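Local coordinates for protein CymD (Pseudomonas putida, PDB 6Z34) that forms an outer-membrane channel of the FadL family for monoaromatic hydrocarbons, which probably leave it by lateral diffusion during their uptake for biodegradation, at residues Gly29-Pro34 with Ser156-Trp161; Gly176-Gln181 with Ile325-Pro330. All coordinates share one frame; numbering follows the deposited sequence.

Contact 1 of 2, residues Gly29-Pro34 with Ser156-Trp161; sequences GMMLNP and SLDAVW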
# COMPACT_ATOMS: atom_id res chain seq x y z
N GLY A 29 6.23 -11.46 6.48
CA GLY A 29 7.01 -11.86 5.33
C GLY A 29 6.14 -12.30 4.16
O GLY A 29 6.53 -12.16 3.00
N MET A 30 4.95 -12.83 4.45
CA MET A 30 3.91 -13.08 3.45
C MET A 30 3.76 -11.93 2.46
O MET A 30 3.46 -12.14 1.27
CB MET A 30 2.56 -13.29 4.17
CG MET A 30 2.20 -14.72 4.40
SD MET A 30 0.62 -15.04 5.21
CE MET A 30 0.67 -13.97 6.62
N MET A 31 3.93 -10.70 2.94
CA MET A 31 3.71 -9.52 2.12
C MET A 31 5.00 -8.82 1.74
O MET A 31 4.95 -7.72 1.19
CB MET A 31 2.79 -8.53 2.84
CG MET A 31 1.36 -9.01 3.01
SD MET A 31 0.47 -9.24 1.45
CE MET A 31 0.88 -7.73 0.61
N LEU A 32 6.16 -9.40 2.06
CA LEU A 32 7.41 -8.79 1.63
C LEU A 32 8.21 -9.84 0.88
O LEU A 32 8.04 -10.01 -0.33
CB LEU A 32 8.20 -8.23 2.82
CG LEU A 32 9.11 -7.07 2.38
CD1 LEU A 32 9.21 -6.03 3.48
CD2 LEU A 32 10.50 -7.52 1.93
N ASN A 33 9.05 -10.58 1.60
CA ASN A 33 9.73 -11.72 1.00
C ASN A 33 9.26 -12.96 1.74
O ASN A 33 9.71 -13.24 2.87
CB ASN A 33 11.26 -11.58 1.04
CG ASN A 33 11.98 -12.77 0.37
OD1 ASN A 33 11.34 -13.65 -0.26
ND2 ASN A 33 13.31 -12.80 0.49
N PRO A 34 8.33 -13.72 1.16
CA PRO A 34 7.82 -14.91 1.85
C PRO A 34 8.88 -15.96 2.12
O PRO A 34 8.67 -16.83 2.97
CB PRO A 34 6.73 -15.43 0.90
CG PRO A 34 6.87 -14.65 -0.37
CD PRO A 34 7.56 -13.38 -0.04
N SER A 156 3.83 -15.92 -2.73
CA SER A 156 2.47 -15.62 -2.31
C SER A 156 1.64 -15.34 -3.54
O SER A 156 2.15 -14.85 -4.56
CB SER A 156 2.40 -14.41 -1.40
OG SER A 156 3.21 -14.58 -0.27
N LEU A 157 0.35 -15.67 -3.46
CA LEU A 157 -0.64 -15.22 -4.43
C LEU A 157 -1.70 -14.43 -3.68
O LEU A 157 -2.36 -14.97 -2.78
CB LEU A 157 -1.28 -16.40 -5.17
CG LEU A 157 -2.35 -15.92 -6.14
CD1 LEU A 157 -1.75 -15.71 -7.53
CD2 LEU A 157 -3.52 -16.88 -6.18
N ASP A 158 -1.84 -13.15 -4.02
CA ASP A 158 -2.80 -12.29 -3.35
C ASP A 158 -4.13 -12.27 -4.09
O ASP A 158 -4.17 -12.05 -5.31
CB ASP A 158 -2.30 -10.85 -3.24
CG ASP A 158 -0.95 -10.72 -2.57
OD1 ASP A 158 -0.43 -11.73 -2.01
OD2 ASP A 158 -0.43 -9.58 -2.60
N ALA A 159 -5.22 -12.49 -3.35
CA ALA A 159 -6.51 -11.93 -3.73
C ALA A 159 -6.55 -10.51 -3.18
O ALA A 159 -6.18 -10.28 -2.02
CB ALA A 159 -7.67 -12.74 -3.16
N VAL A 160 -6.96 -9.56 -4.02
CA VAL A 160 -6.78 -8.14 -3.74
C VAL A 160 -8.13 -7.46 -3.93
O VAL A 160 -8.72 -7.55 -5.01
CB VAL A 160 -5.72 -7.50 -4.67
CG1 VAL A 160 -5.63 -5.99 -4.44
CG2 VAL A 160 -4.32 -8.20 -4.54
N TRP A 161 -8.60 -6.79 -2.90
CA TRP A 161 -9.80 -5.97 -2.99
C TRP A 161 -9.38 -4.51 -2.91
O TRP A 161 -8.77 -4.08 -1.92
CB TRP A 161 -10.80 -6.32 -1.89
CG TRP A 161 -12.05 -5.50 -1.99
CD1 TRP A 161 -12.99 -5.55 -2.98
CD2 TRP A 161 -12.50 -4.49 -1.07
NE1 TRP A 161 -13.98 -4.63 -2.75
CE2 TRP A 161 -13.71 -3.97 -1.58
CE3 TRP A 161 -12.00 -3.98 0.13
CZ2 TRP A 161 -14.43 -2.97 -0.94
CZ3 TRP A 161 -12.70 -2.98 0.77
CH2 TRP A 161 -13.92 -2.49 0.24

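Contact 2 of 2, residues Gly176-Gln181 with Ile325-Pro330; sequences GTLVGQ and INLKLP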
# COMPACT_ATOMS: atom_id res chain seq x y z
N GLY A 176 -12.95 22.53 -21.18
CA GLY A 176 -12.58 23.00 -22.51
C GLY A 176 -11.24 22.51 -23.01
O GLY A 176 -11.15 21.94 -24.11
N THR A 177 -10.17 22.74 -22.23
CA THR A 177 -8.85 22.23 -22.59
C THR A 177 -8.89 20.73 -22.85
O THR A 177 -8.17 20.22 -23.72
CB THR A 177 -7.84 22.55 -21.48
OG1 THR A 177 -7.41 23.91 -21.60
CG2 THR A 177 -6.63 21.63 -21.54
N LEU A 178 -9.76 20.03 -22.15
CA LEU A 178 -9.90 18.59 -22.24
C LEU A 178 -10.92 18.16 -23.29
O LEU A 178 -10.85 17.02 -23.77
CB LEU A 178 -10.25 18.09 -20.83
CG LEU A 178 -10.19 16.77 -20.08
CD1 LEU A 178 -8.78 16.27 -19.73
CD2 LEU A 178 -10.96 17.08 -18.79
N VAL A 179 -11.85 19.04 -23.68
CA VAL A 179 -12.74 18.72 -24.80
C VAL A 179 -12.03 18.94 -26.13
O VAL A 179 -12.31 18.24 -27.11
CB VAL A 179 -14.06 19.53 -24.74
CG1 VAL A 179 -13.84 20.99 -25.12
CG2 VAL A 179 -15.10 18.92 -25.67
N GLY A 180 -11.11 19.91 -26.19
CA GLY A 180 -10.37 20.13 -27.42
C GLY A 180 -9.24 19.16 -27.63
O GLY A 180 -8.83 18.94 -28.78
N GLN A 181 -8.73 18.57 -26.55
CA GLN A 181 -7.69 17.55 -26.61
C GLN A 181 -8.26 16.15 -26.80
O GLN A 181 -7.51 15.17 -26.69
CB GLN A 181 -6.84 17.60 -25.33
CG GLN A 181 -5.86 18.77 -25.27
CD GLN A 181 -4.94 18.68 -24.07
OE1 GLN A 181 -4.83 17.63 -23.45
NE2 GLN A 181 -4.26 19.78 -23.74
N ILE A 325 -20.68 10.52 -19.57
CA ILE A 325 -19.56 11.45 -19.71
C ILE A 325 -18.30 10.63 -19.52
O ILE A 325 -18.19 9.86 -18.56
CB ILE A 325 -19.64 12.61 -18.71
CG1 ILE A 325 -18.50 13.59 -18.95
CG2 ILE A 325 -19.68 12.13 -17.26
CD1 ILE A 325 -18.84 14.56 -20.02
N ASN A 326 -17.37 10.74 -20.46
CA ASN A 326 -16.17 9.92 -20.47
C ASN A 326 -14.95 10.80 -20.30
O ASN A 326 -14.93 11.96 -20.71
CB ASN A 326 -16.06 9.11 -21.75
CG ASN A 326 -17.13 8.05 -21.85
OD1 ASN A 326 -17.36 7.29 -20.90
ND2 ASN A 326 -17.80 8.00 -22.99
N LEU A 327 -13.91 10.23 -19.72
CA LEU A 327 -12.81 11.06 -19.25
C LEU A 327 -11.55 10.23 -19.14
O LEU A 327 -11.56 9.17 -18.50
CB LEU A 327 -13.20 11.65 -17.90
CG LEU A 327 -12.35 12.78 -17.37
CD1 LEU A 327 -10.96 12.37 -17.17
CD2 LEU A 327 -12.41 13.93 -18.35
N LYS A 328 -10.48 10.69 -19.79
CA LYS A 328 -9.15 10.11 -19.62
C LYS A 328 -8.31 11.07 -18.78
O LYS A 328 -8.49 12.30 -18.85
CB LYS A 328 -8.47 9.84 -20.96
CG LYS A 328 -7.61 11.04 -21.47
CD LYS A 328 -7.25 11.06 -22.96
CE LYS A 328 -5.81 11.45 -23.23
NZ LYS A 328 -5.73 11.86 -24.66
N LEU A 329 -7.40 10.51 -17.94
CA LEU A 329 -6.40 11.28 -17.19
C LEU A 329 -5.04 10.59 -17.23
O LEU A 329 -4.45 10.32 -16.18
CB LEU A 329 -6.81 11.44 -15.74
CG LEU A 329 -7.97 12.21 -15.17
CD1 LEU A 329 -8.17 13.52 -15.88
CD2 LEU A 329 -9.17 11.33 -15.26
N PRO A 330 -4.52 10.26 -18.42
CA PRO A 330 -3.28 9.47 -18.44
C PRO A 330 -2.17 10.20 -17.72
O PRO A 330 -1.58 11.13 -18.28
CB PRO A 330 -2.99 9.30 -19.94
CG PRO A 330 -3.63 10.46 -20.59
CD PRO A 330 -4.76 10.93 -19.70

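Contact 1 of 2, residues Gly29-Pro34 with Ser156-Trp161
Ser156 OG ties the loop to the barrel wall: it donates to the backbone carbonyl of Met30 over 2.9 Å from OG to O, and it also hydrogen-bonds the hydroxyl of Ser142 on strand 131-146. The bond to Met30 lies in the carbonyl plane on a lone pair, with a C=O...OG angle of 132°. The Ser156 hydroxyl is put there by its torsion: OG stands opposite the carbonyl carbon and beside the backbone N (chi1 -57°). Met30 O takes a second, weak hydrogen bond from Arg223 NH1, so a carbonyl near the end of a short 3-10 turn receives donors from two strands, one of them weakly. CB and CG of the Pro34 ring pack against the same hydroxyl, CG standing 3.7 Å from Ser156 OG. In the FadL family the N-terminal part of the chain plugs the lumen of the barrel, and residues 29-34, ahead of strand 43-58, meet the inner face of strand 151-171 in this way. Putting an alanine at Ser156 would probably cost the Met30 carbonyl its hydroxyl donor and deprive Ser142 of a partner. Two residues along the strand, the carboxylate of Asp158 lies near Met31, whose chain is bent at chi2 and chi3 so that CE comes back to 3.9 Å from Asp158 OD2. That oxygen is chiefly held by salt bridges to Arg223 and Arg138, which probably favour the charged form of the acid; the methyl simply rests against it.

Contact 2 of 2, residues Gly176-Gln181 with Ile325-Pro330
Leu178 of helix 172-180 reaches across to Leu327 and carries most of this contact. Its CG lies anti to the backbone N (chi1 -160°), which sets the two methyls against Leu327 and the backbone of Lys328. CD2 meets Leu327 CD2 at 3.5 Å, tighter than usual for two carbons, and Leu178 CG is 4.0 Å from that same Leu327 methyl. The side chains cross at about a right angle, one branch of each doing the touching. The other branch of Leu178 leans to the next residue of the strand, CD1 lying 4.1 Å from the backbone oxygen of Lys328. Three residues further on, the backbone oxygen of Gln181 faces the end of the Lys328 chain, with O and NZ 4.3 Å apart, too far for a hydrogen bond. Strand 184-185 pairs with strand 324-328, its Val184 touches both leucines, and Lys328 is bonded through its backbone to Gln183. The pattern is plain apolar packing of a helix against a small set of antiparallel strands, in an extension well away from the centre of this FadL-family chain.

Contact 1 belongs to the buried interior, contact 2 to the surface of a distant extension; their centres are 36 Å apart and their nearest atoms about 20 Å, so neither touches the other. They are joined along the chain, however, because strand 151-171, which receives the loop in contact 1, runs straight on into helix 172-180, which supplies the leucine of contact 2. The chemistry follows the setting. Inside the barrel, 29-34 and 156-161 are joined by one hydroxyl-to-carbonyl bond, beside a carboxylate whose charge is met by arginines of neighbouring strands. Outside, 176-181 and 325-330 meet mainly through apolar methyls, with no hydrogen bond crossing between them.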